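Spike protein P5 (Enterobacteria phage PRD1, PDB 1YQ5) forms, as a homotrimer together with P31 and P2, the spike complexes at the five-fold vertices of the capsid and is essential for infectivity. Local coordinates at residues 57-67 against 136-144; 70-81 against 92-103. All blocks are in the same frame, centred on the assembly; numbering follows the deposited sequence.

Contact 1: residues 57-67 against 136-144; sequences KSGLYQITMTV and INITAAKIN
Lys142 lies over one face of the Tyr61 ring, and its chain can be followed carbon by carbon. Lys142 CB starts 3.6 Å from Tyr61 CE2. Because CG stands opposite the backbone N (chi1 -177°) and the next two torsions are also extended, the methylenes run on across the ring: Lys142 CG sits 4.1 Å from the centroid of Tyr61 in a CH-pi contact, and Lys142 CD reaches Tyr61 OH at 3.5 Å. CE then meets the carbonyl oxygen of Lys57, which also takes the phenol's hydrogen bond (Tyr61 OH to Lys57 O, 2.6 Å) on a lone pair. A final bend at chi4 (-60°) brings Lys142 NZ to the C-terminal carboxylate, a salt bridge of 2.8 Å to Asn144 OXT. That oxygen also accepts from Leu60 N, so two donors hold the chain end. The strands, 59-67 and 136-142, are antiparallel neighbours in one sheet of a jelly roll related to the C1q/TNF fold, and pairs of backbone bonds join Gln62 to Ala141, Thr64 to Thr139 and Thr66 to Asn137. Farther along the face bearing Tyr61, selenomethionine Met65 lies alongside Ile138 (Met65 CG to Ile138 CG1, 3.8 Å), while on the other face a water links Thr66 OG1 with Asn137 ND2.

Contact 2: residues 70-81 against 92-103; sequences NTVTTGNYLLRV and CPASSLTAGGTI
Tyr77 meets residues 92-103 on a face and at an edge of its ring, and around it the packing is dense. Gly100 CA lies over one face, 3.6 Å from the ring centroid and 15° off the normal, a CH-pi contact. At the rim, near the ring plane, the methyl of Ala94 approaches CE1 (Tyr77 CE1 to Ala94 CB, 3.5 Å). The position of the ring is fixed at both ends of the residue: the backbone of Tyr77 exchanges two hydrogen bonds with that of Cys92, and its hydroxyl donates to Val72 O at 2.7 Å, tying the ring back to the loop before its own strand. The dense packing continues along the strand, where Leu79 CD2 rests 3.9 Å from Ile103 CG2 and Val81 CG2 touches the same methyl. Beside Leu79, the sulfur of Cys92 accepts a long hydrogen bond from Thr102 N, linking strand 86-93 to strand 100-109. At the strand start Asn76 OD1 makes a close local contact with Pro93 CA (3.1 Å), while Pro93 also packs on Pro93 of the third subunit.

The loop side is looser and more watery. Ala94 N bonds to Gly75 O (2.9 Å), and a water donates to both Gly75 O and Ala94 O. Thr73 lays CB and CG2 along the backbone of Ser95 and Ser96, with Thr73 CG2 3.6 Å from Ser96 CA, and the exposed Asn70 lays its CA against Ala99 CB. Hairpin 76-83/86-93 belongs to one sheet and strand 100-109 to the other, so Tyr77 and Leu79 fill the interior where the chain crosses between sheets, as expected of a jelly-roll beta sandwich.

How the contacts relate
In chain order the segments run 57-67, 70-81, 92-103, 136-144, so contact 2 falls between the two halves of contact 1. Their centres are about 20 Å apart, yet they join directly: strand 59-68 lies beside strand 100-109 in one five-stranded sheet, with probable hydrogen bonds from Met65 N to Ile103 O (2.9 Å) and from Val67 N to Gly101 O (3.1 Å). Contact 1 is a pairing within that sheet; contact 2 ties it to the opposite sheet through hairpin 76-83/86-93. Met65 packs towards Leu79 and Arg80, bridging both. Each contact also touches the second subunit; strands of this C-terminal domain's sandwich therefore also contribute to the trimer interface.

Contact 1: residues 57-67 against 136-144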
loop_
_atom_site.group_PDB
_atom_site.type_symbol
_atom_site.label_atom_id
_atom_site.label_comp_id
_atom_site.label_asym_id
_atom_site.label_seq_id
_atom_site.Cartn_x
_atom_site.Cartn_y
_atom_site.Cartn_z
ATOM N N LYS A 57 22.469 -0.502 -7.458
ATOM C CA LYS A 57 21.200 -1.086 -7.031
ATOM C C LYS A 57 19.932 -0.472 -7.632
ATOM O O LYS A 57 18.890 -0.449 -6.981
ATOM C CB LYS A 57 21.100 -1.052 -5.499
ATOM C CG LYS A 57 22.105 -1.953 -4.772
ATOM C CD LYS A 57 21.800 -3.431 -4.991
ATOM C CE LYS A 57 22.847 -4.329 -4.339
ATOM N NZ LYS A 57 22.493 -5.779 -4.493
ATOM N N SER A 58 20.004 0.021 -8.865
ATOM C CA SER A 58 18.810 0.585 -9.490
ATOM C C SER A 58 17.793 -0.547 -9.624
ATOM O O SER A 58 18.168 -1.706 -9.787
ATOM C CB SER A 58 19.136 1.149 -10.877
ATOM O OG SER A 58 19.942 2.310 -10.784
ATOM N N GLY A 59 16.509 -0.220 -9.544
ATOM C CA GLY A 59 15.501 -1.256 -9.667
ATOM C C GLY A 59 14.180 -0.911 -9.010
ATOM O O GLY A 59 13.910 0.254 -8.695
ATOM N N LEU A 60 13.353 -1.932 -8.805
ATOM C CA LEU A 60 12.042 -1.759 -8.195
ATOM C C LEU A 60 12.118 -2.027 -6.704
ATOM O O LEU A 60 12.699 -3.026 -6.268
ATOM C CB LEU A 60 11.031 -2.711 -8.837
ATOM C CG LEU A 60 10.689 -2.430 -10.302
ATOM C CD1 LEU A 60 9.867 -3.578 -10.871
ATOM C CD2 LEU A 60 9.916 -1.114 -10.400
ATOM N N TYR A 61 11.526 -1.126 -5.928
ATOM C CA TYR A 61 11.529 -1.244 -4.480
ATOM C C TYR A 61 10.136 -1.186 -3.877
ATOM O O TYR A 61 9.328 -0.334 -4.245
ATOM C CB TYR A 61 12.373 -0.127 -3.861
ATOM C CG TYR A 61 13.857 -0.298 -4.067
ATOM C CD1 TYR A 61 14.452 -0.012 -5.296
ATOM C CD2 TYR A 61 14.664 -0.787 -3.041
ATOM C CE1 TYR A 61 15.821 -0.216 -5.494
ATOM C CE2 TYR A 61 16.023 -0.993 -3.226
ATOM C CZ TYR A 61 16.598 -0.710 -4.452
ATOM O OH TYR A 61 17.945 -0.943 -4.630
ATOM N N GLN A 62 9.866 -2.104 -2.953
ATOM C CA GLN A 62 8.591 -2.137 -2.248
ATOM C C GLN A 62 8.889 -1.489 -0.905
ATOM O O GLN A 62 9.788 -1.922 -0.181
ATOM C CB GLN A 62 8.106 -3.573 -2.046
ATOM C CG GLN A 62 6.842 -3.685 -1.191
ATOM C CD GLN A 62 5.701 -2.810 -1.690
ATOM O OE1 GLN A 62 5.326 -2.863 -2.863
ATOM N NE2 GLN A 62 5.137 -2.001 -0.793
ATOM N N ILE A 63 8.133 -0.451 -0.579
ATOM C CA ILE A 63 8.346 0.299 0.646
ATOM C C ILE A 63 7.079 0.478 1.470
ATOM O O ILE A 63 5.999 0.732 0.928
ATOM C CB ILE A 63 8.896 1.693 0.301
ATOM C CG1 ILE A 63 10.199 1.546 -0.488
ATOM C CG2 ILE A 63 9.093 2.513 1.561
ATOM C CD1 ILE A 63 10.574 2.782 -1.277
ATOM N N THR A 64 7.223 0.354 2.785
ATOM C CA THR A 64 6.107 0.536 3.697
ATOM C C THR A 64 6.558 1.261 4.952
ATOM O O THR A 64 7.613 0.966 5.509
ATOM C CB THR A 64 5.481 -0.808 4.147
ATOM O OG1 THR A 64 4.831 -1.439 3.037
ATOM C CG2 THR A 64 4.455 -0.575 5.264
HETATM N N MSE A 65 5.765 2.233 5.375
HETATM C CA MSE A 65 6.040 2.949 6.603
HETATM C C MSE A 65 4.719 3.053 7.331
HETATM O O MSE A 65 3.724 3.514 6.765
HETATM C CB MSE A 65 6.594 4.349 6.351
HETATM C CG MSE A 65 6.691 5.139 7.654
HETATM SE SE MSE A 65 7.626 6.816 7.532
HETATM C CE MSE A 65 6.508 7.630 6.143
ATOM N N THR A 66 4.708 2.604 8.580
ATOM C CA THR A 66 3.506 2.637 9.395
ATOM C C THR A 66 3.772 3.323 10.723
ATOM O O THR A 66 4.914 3.408 11.174
ATOM C CB THR A 66 3.000 1.216 9.697
ATOM O OG1 THR A 66 4.047 0.465 10.324
ATOM C CG2 THR A 66 2.571 0.517 8.418
ATOM N N VAL A 67 2.709 3.811 11.346
ATOM C CA VAL A 67 2.835 4.460 12.636
ATOM C C VAL A 67 1.602 4.248 13.494
ATOM O O VAL A 67 0.476 4.221 12.995
ATOM C CB VAL A 67 3.056 5.993 12.510
ATOM C CG1 VAL A 67 1.877 6.640 11.798
ATOM C CG2 VAL A 67 3.219 6.608 13.895
ATOM N N ILE A 136 7.035 3.425 14.954
ATOM C CA ILE A 136 7.097 3.547 13.514
ATOM C C ILE A 136 7.909 2.398 12.942
ATOM O O ILE A 136 8.992 2.076 13.439
ATOM C CB ILE A 136 7.752 4.891 13.104
ATOM C CG1 ILE A 136 6.887 6.052 13.603
ATOM C CG2 ILE A 136 7.927 4.958 11.586
ATOM C CD1 ILE A 136 7.495 7.421 13.356
ATOM N N ASN A 137 7.363 1.764 11.914
ATOM C CA ASN A 137 8.048 0.670 11.249
ATOM C C ASN A 137 8.264 1.074 9.803
ATOM O O ASN A 137 7.344 1.558 9.139
ATOM C CB ASN A 137 7.216 -0.610 11.319
ATOM C CG ASN A 137 7.269 -1.257 12.689
ATOM O OD1 ASN A 137 8.257 -1.911 13.044
ATOM N ND2 ASN A 137 6.218 -1.070 13.467
ATOM N N ILE A 138 9.491 0.892 9.332
ATOM C CA ILE A 138 9.851 1.227 7.963
ATOM C C ILE A 138 10.545 0.019 7.352
ATOM O O ILE A 138 11.534 -0.473 7.891
ATOM C CB ILE A 138 10.798 2.441 7.923
ATOM C CG1 ILE A 138 10.065 3.682 8.446
ATOM C CG2 ILE A 138 11.310 2.658 6.509
ATOM C CD1 ILE A 138 10.960 4.897 8.650
ATOM N N THR A 139 10.010 -0.465 6.238
ATOM C CA THR A 139 10.576 -1.623 5.567
ATOM C C THR A 139 10.704 -1.376 4.070
ATOM O O THR A 139 9.773 -0.890 3.427
ATOM C CB THR A 139 9.698 -2.873 5.782
ATOM O OG1 THR A 139 9.640 -3.179 7.180
ATOM C CG2 THR A 139 10.266 -4.066 5.026
ATOM N N ALA A 140 11.868 -1.703 3.525
ATOM C CA ALA A 140 12.109 -1.539 2.103
ATOM C C ALA A 140 12.769 -2.805 1.577
ATOM O O ALA A 140 13.636 -3.384 2.232
ATOM C CB ALA A 140 13.003 -0.337 1.852
ATOM N N ALA A 141 12.344 -3.240 0.398
ATOM C CA ALA A 141 12.903 -4.433 -0.216
ATOM C C ALA A 141 13.037 -4.232 -1.715
ATOM O O ALA A 141 12.128 -3.719 -2.366
ATOM C CB ALA A 141 12.014 -5.643 0.069
ATOM N N LYS A 142 14.188 -4.620 -2.254
ATOM C CA LYS A 142 14.439 -4.512 -3.683
ATOM C C LYS A 142 13.823 -5.765 -4.290
ATOM O O LYS A 142 14.301 -6.868 -4.030
ATOM C CB LYS A 142 15.945 -4.486 -3.947
ATOM C CG LYS A 142 16.336 -4.291 -5.407
ATOM C CD LYS A 142 17.850 -4.268 -5.564
ATOM C CE LYS A 142 18.263 -3.920 -6.983
ATOM N NZ LYS A 142 17.733 -4.901 -7.966
ATOM N N ILE A 143 12.767 -5.613 -5.085
ATOM C CA ILE A 143 12.130 -6.789 -5.673
ATOM C C ILE A 143 12.562 -7.099 -7.103
ATOM O O ILE A 143 12.158 -8.114 -7.665
ATOM C CB ILE A 143 10.588 -6.699 -5.625
ATOM C CG1 ILE A 143 10.089 -5.645 -6.604
ATOM C CG2 ILE A 143 10.132 -6.363 -4.203
ATOM C CD1 ILE A 143 8.605 -5.752 -6.865
ATOM N N ASN A 144 13.363 -6.223 -7.699
ATOM C CA ASN A 144 13.881 -6.456 -9.048
ATOM C C ASN A 144 15.066 -5.543 -9.309
ATOM O O ASN A 144 15.932 -5.923 -10.120
ATOM C CB ASN A 144 12.821 -6.218 -10.127
ATOM C CG ASN A 144 13.238 -6.794 -11.481
ATOM O OD1 ASN A 144 13.392 -8.007 -11.629
ATOM N ND2 ASN A 144 13.440 -5.925 -12.464
ATOM O OXT ASN A 144 15.093 -4.451 -8.707
HETATM O O HOH W 1 17.437 -4.031 -11.417
HETATM O O HOH W 2 4.277 1.009 13.131
#

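Contact 2: residues 70-81 against 92-103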
loop_
_atom_site.group_PDB
_atom_site.type_symbol
_atom_site.label_atom_id
_atom_site.label_comp_id
_atom_site.label_asym_id
_atom_site.label_seq_id
_atom_site.Cartn_x
_atom_site.Cartn_y
_atom_site.Cartn_z
ATOM N N ASN A 70 -1.093 5.714 19.780
ATOM C CA ASN A 70 -2.394 5.567 20.410
ATOM C C ASN A 70 -2.928 6.712 21.250
ATOM O O ASN A 70 -4.138 6.807 21.448
ATOM C CB ASN A 70 -2.407 4.266 21.219
ATOM C CG ASN A 70 -2.199 3.046 20.342
ATOM O OD1 ASN A 70 -1.904 3.177 19.152
ATOM N ND2 ASN A 70 -2.355 1.858 20.917
ATOM N N THR A 71 -2.049 7.580 21.735
ATOM C CA THR A 71 -2.478 8.713 22.545
ATOM C C THR A 71 -2.856 9.943 21.720
ATOM O O THR A 71 -3.220 10.984 22.276
ATOM C CB THR A 71 -1.401 9.095 23.570
ATOM O OG1 THR A 71 -0.120 9.148 22.927
ATOM C CG2 THR A 71 -1.373 8.064 24.696
ATOM N N VAL A 72 -2.753 9.833 20.398
ATOM C CA VAL A 72 -3.135 10.929 19.510
ATOM C C VAL A 72 -4.153 10.329 18.549
ATOM O O VAL A 72 -3.800 9.624 17.599
ATOM C CB VAL A 72 -1.923 11.504 18.740
ATOM C CG1 VAL A 72 -2.390 12.501 17.687
ATOM C CG2 VAL A 72 -0.978 12.202 19.723
ATOM N N THR A 73 -5.422 10.613 18.814
ATOM C CA THR A 73 -6.524 10.065 18.035
ATOM C C THR A 73 -7.322 11.107 17.269
ATOM O O THR A 73 -8.441 10.836 16.841
ATOM C CB THR A 73 -7.498 9.330 18.960
ATOM O OG1 THR A 73 -7.999 10.260 19.929
ATOM C CG2 THR A 73 -6.792 8.187 19.689
ATOM N N THR A 74 -6.751 12.293 17.098
ATOM C CA THR A 74 -7.426 13.367 16.384
ATOM C C THR A 74 -6.582 13.853 15.211
ATOM O O THR A 74 -5.403 13.522 15.104
ATOM C CB THR A 74 -7.700 14.562 17.321
ATOM O OG1 THR A 74 -6.476 14.971 17.942
ATOM C CG2 THR A 74 -8.699 14.176 18.403
ATOM N N GLY A 75 -7.194 14.640 14.335
ATOM C CA GLY A 75 -6.477 15.158 13.184
ATOM C C GLY A 75 -6.163 14.073 12.169
ATOM O O GLY A 75 -6.811 13.024 12.138
ATOM N N ASN A 76 -5.163 14.332 11.335
ATOM C CA ASN A 76 -4.757 13.383 10.308
ATOM C C ASN A 76 -3.273 13.092 10.378
ATOM O O ASN A 76 -2.460 14.002 10.549
ATOM C CB ASN A 76 -5.064 13.937 8.917
ATOM C CG ASN A 76 -6.533 14.200 8.709
ATOM O OD1 ASN A 76 -7.336 13.275 8.664
ATOM N ND2 ASN A 76 -6.897 15.475 8.595
ATOM N N TYR A 77 -2.924 11.818 10.264
ATOM C CA TYR A 77 -1.527 11.440 10.245
ATOM C C TYR A 77 -1.079 11.649 8.804
ATOM O O TYR A 77 -1.723 11.163 7.868
ATOM C CB TYR A 77 -1.348 9.982 10.659
ATOM C CG TYR A 77 -1.384 9.794 12.157
ATOM C CD1 TYR A 77 -2.589 9.606 12.832
ATOM C CD2 TYR A 77 -0.210 9.844 12.903
ATOM C CE1 TYR A 77 -2.620 9.472 14.226
ATOM C CE2 TYR A 77 -0.229 9.716 14.291
ATOM C CZ TYR A 77 -1.434 9.530 14.945
ATOM O OH TYR A 77 -1.440 9.405 16.315
ATOM N N LEU A 78 0.002 12.401 8.632
ATOM C CA LEU A 78 0.540 12.691 7.309
ATOM C C LEU A 78 1.825 11.896 7.117
ATOM O O LEU A 78 2.727 11.958 7.954
ATOM C CB LEU A 78 0.844 14.185 7.181
ATOM C CG LEU A 78 -0.251 15.147 7.646
ATOM C CD1 LEU A 78 0.225 16.572 7.434
ATOM C CD2 LEU A 78 -1.548 14.890 6.881
ATOM N N LEU A 79 1.908 11.151 6.020
ATOM C CA LEU A 79 3.100 10.353 5.755
ATOM C C LEU A 79 3.724 10.705 4.419
ATOM O O LEU A 79 3.021 10.991 3.449
ATOM C CB LEU A 79 2.767 8.859 5.793
ATOM C CG LEU A 79 2.370 8.297 7.159
ATOM C CD1 LEU A 79 0.974 8.762 7.515
ATOM C CD2 LEU A 79 2.424 6.773 7.126
ATOM N N ARG A 80 5.050 10.680 4.373
ATOM C CA ARG A 80 5.760 11.006 3.148
ATOM C C ARG A 80 7.048 10.219 2.962
ATOM O O ARG A 80 7.819 10.020 3.904
ATOM C CB ARG A 80 6.093 12.501 3.111
ATOM C CG ARG A 80 6.869 12.928 1.876
ATOM C CD ARG A 80 7.270 14.396 1.962
ATOM N NE ARG A 80 8.393 14.598 2.872
ATOM C CZ ARG A 80 8.720 15.773 3.406
ATOM N NH1 ARG A 80 8.003 16.862 3.131
ATOM N NH2 ARG A 80 9.782 15.867 4.194
ATOM N N VAL A 81 7.259 9.778 1.726
ATOM C CA VAL A 81 8.456 9.046 1.341
ATOM C C VAL A 81 9.015 9.780 0.132
ATOM O O VAL A 81 8.265 10.142 -0.777
ATOM C CB VAL A 81 8.144 7.601 0.905
ATOM C CG1 VAL A 81 9.415 6.933 0.391
ATOM C CG2 VAL A 81 7.566 6.816 2.068
ATOM N N CYS A 92 -3.933 10.115 6.660
ATOM C CA CYS A 92 -4.789 9.096 7.258
ATOM C C CYS A 92 -5.537 9.629 8.476
ATOM O O CYS A 92 -4.932 9.898 9.515
ATOM C CB CYS A 92 -3.942 7.890 7.673
ATOM S SG CYS A 92 -2.831 7.290 6.364
ATOM N N PRO A 93 -6.866 9.793 8.360
ATOM C CA PRO A 93 -7.670 10.300 9.477
ATOM C C PRO A 93 -7.504 9.454 10.738
ATOM O O PRO A 93 -7.665 8.235 10.710
ATOM C CB PRO A 93 -9.094 10.255 8.923
ATOM C CG PRO A 93 -8.878 10.541 7.457
ATOM C CD PRO A 93 -7.686 9.658 7.142
ATOM N N ALA A 94 -7.179 10.113 11.842
ATOM C CA ALA A 94 -6.986 9.418 13.104
ATOM C C ALA A 94 -8.300 9.187 13.836
ATOM O O ALA A 94 -9.286 9.887 13.613
ATOM C CB ALA A 94 -6.039 10.210 13.991
ATOM N N SER A 95 -8.296 8.186 14.707
ATOM C CA SER A 95 -9.450 7.851 15.534
ATOM C C SER A 95 -8.893 6.944 16.613
ATOM O O SER A 95 -7.734 6.536 16.547
ATOM C CB SER A 95 -10.522 7.098 14.737
ATOM O OG SER A 95 -10.121 5.766 14.471
ATOM N N SER A 96 -9.707 6.627 17.608
ATOM C CA SER A 96 -9.249 5.755 18.673
ATOM C C SER A 96 -8.953 4.371 18.094
ATOM O O SER A 96 -8.001 3.702 18.508
ATOM C CB SER A 96 -10.312 5.658 19.767
ATOM O OG SER A 96 -9.771 5.002 20.903
ATOM N N LEU A 97 -9.764 3.957 17.124
ATOM C CA LEU A 97 -9.596 2.656 16.477
ATOM C C LEU A 97 -8.444 2.646 15.472
ATOM O O LEU A 97 -7.862 1.598 15.188
ATOM C CB LEU A 97 -10.894 2.254 15.769
ATOM C CG LEU A 97 -12.044 1.890 16.713
ATOM C CD1 LEU A 97 -13.351 1.741 15.940
ATOM C CD2 LEU A 97 -11.690 0.596 17.434
ATOM N N THR A 98 -8.122 3.815 14.929
ATOM C CA THR A 98 -7.038 3.925 13.959
ATOM C C THR A 98 -6.149 5.105 14.332
ATOM O O THR A 98 -6.121 6.125 13.640
ATOM C CB THR A 98 -7.586 4.127 12.523
ATOM O OG1 THR A 98 -8.327 5.354 12.457
ATOM C CG2 THR A 98 -8.498 2.978 12.140
ATOM N N ALA A 99 -5.423 4.952 15.434
ATOM C CA ALA A 99 -4.535 5.994 15.934
ATOM C C ALA A 99 -3.186 5.960 15.224
ATOM O O ALA A 99 -2.146 5.742 15.843
ATOM C CB ALA A 99 -4.346 5.831 17.442
ATOM N N GLY A 100 -3.216 6.177 13.916
ATOM C CA GLY A 100 -1.989 6.164 13.150
ATOM C C GLY A 100 -2.266 6.174 11.665
ATOM O O GLY A 100 -3.341 6.585 11.227
ATOM N N GLY A 101 -1.298 5.711 10.887
ATOM C CA GLY A 101 -1.471 5.693 9.451
ATOM C C GLY A 101 -0.542 4.713 8.769
ATOM O O GLY A 101 0.303 4.082 9.408
ATOM N N THR A 102 -0.689 4.611 7.456
ATOM C CA THR A 102 0.107 3.688 6.669
ATOM C C THR A 102 0.344 4.207 5.259
ATOM O O THR A 102 -0.540 4.814 4.660
ATOM C CB THR A 102 -0.621 2.325 6.532
ATOM O OG1 THR A 102 -0.773 1.721 7.826
ATOM C CG2 THR A 102 0.154 1.394 5.606
ATOM N N ILE A 103 1.545 3.977 4.743
ATOM C CA ILE A 103 1.857 4.337 3.367
ATOM C C ILE A 103 2.728 3.216 2.815
ATOM O O ILE A 103 3.729 2.830 3.426
ATOM C CB ILE A 103 2.595 5.700 3.222
ATOM C CG1 ILE A 103 2.639 6.084 1.734
ATOM C CG2 ILE A 103 4.013 5.622 3.778
ATOM C CD1 ILE A 103 3.170 7.485 1.448
HETATM O O HOH W 3 -9.639 12.565 12.515
#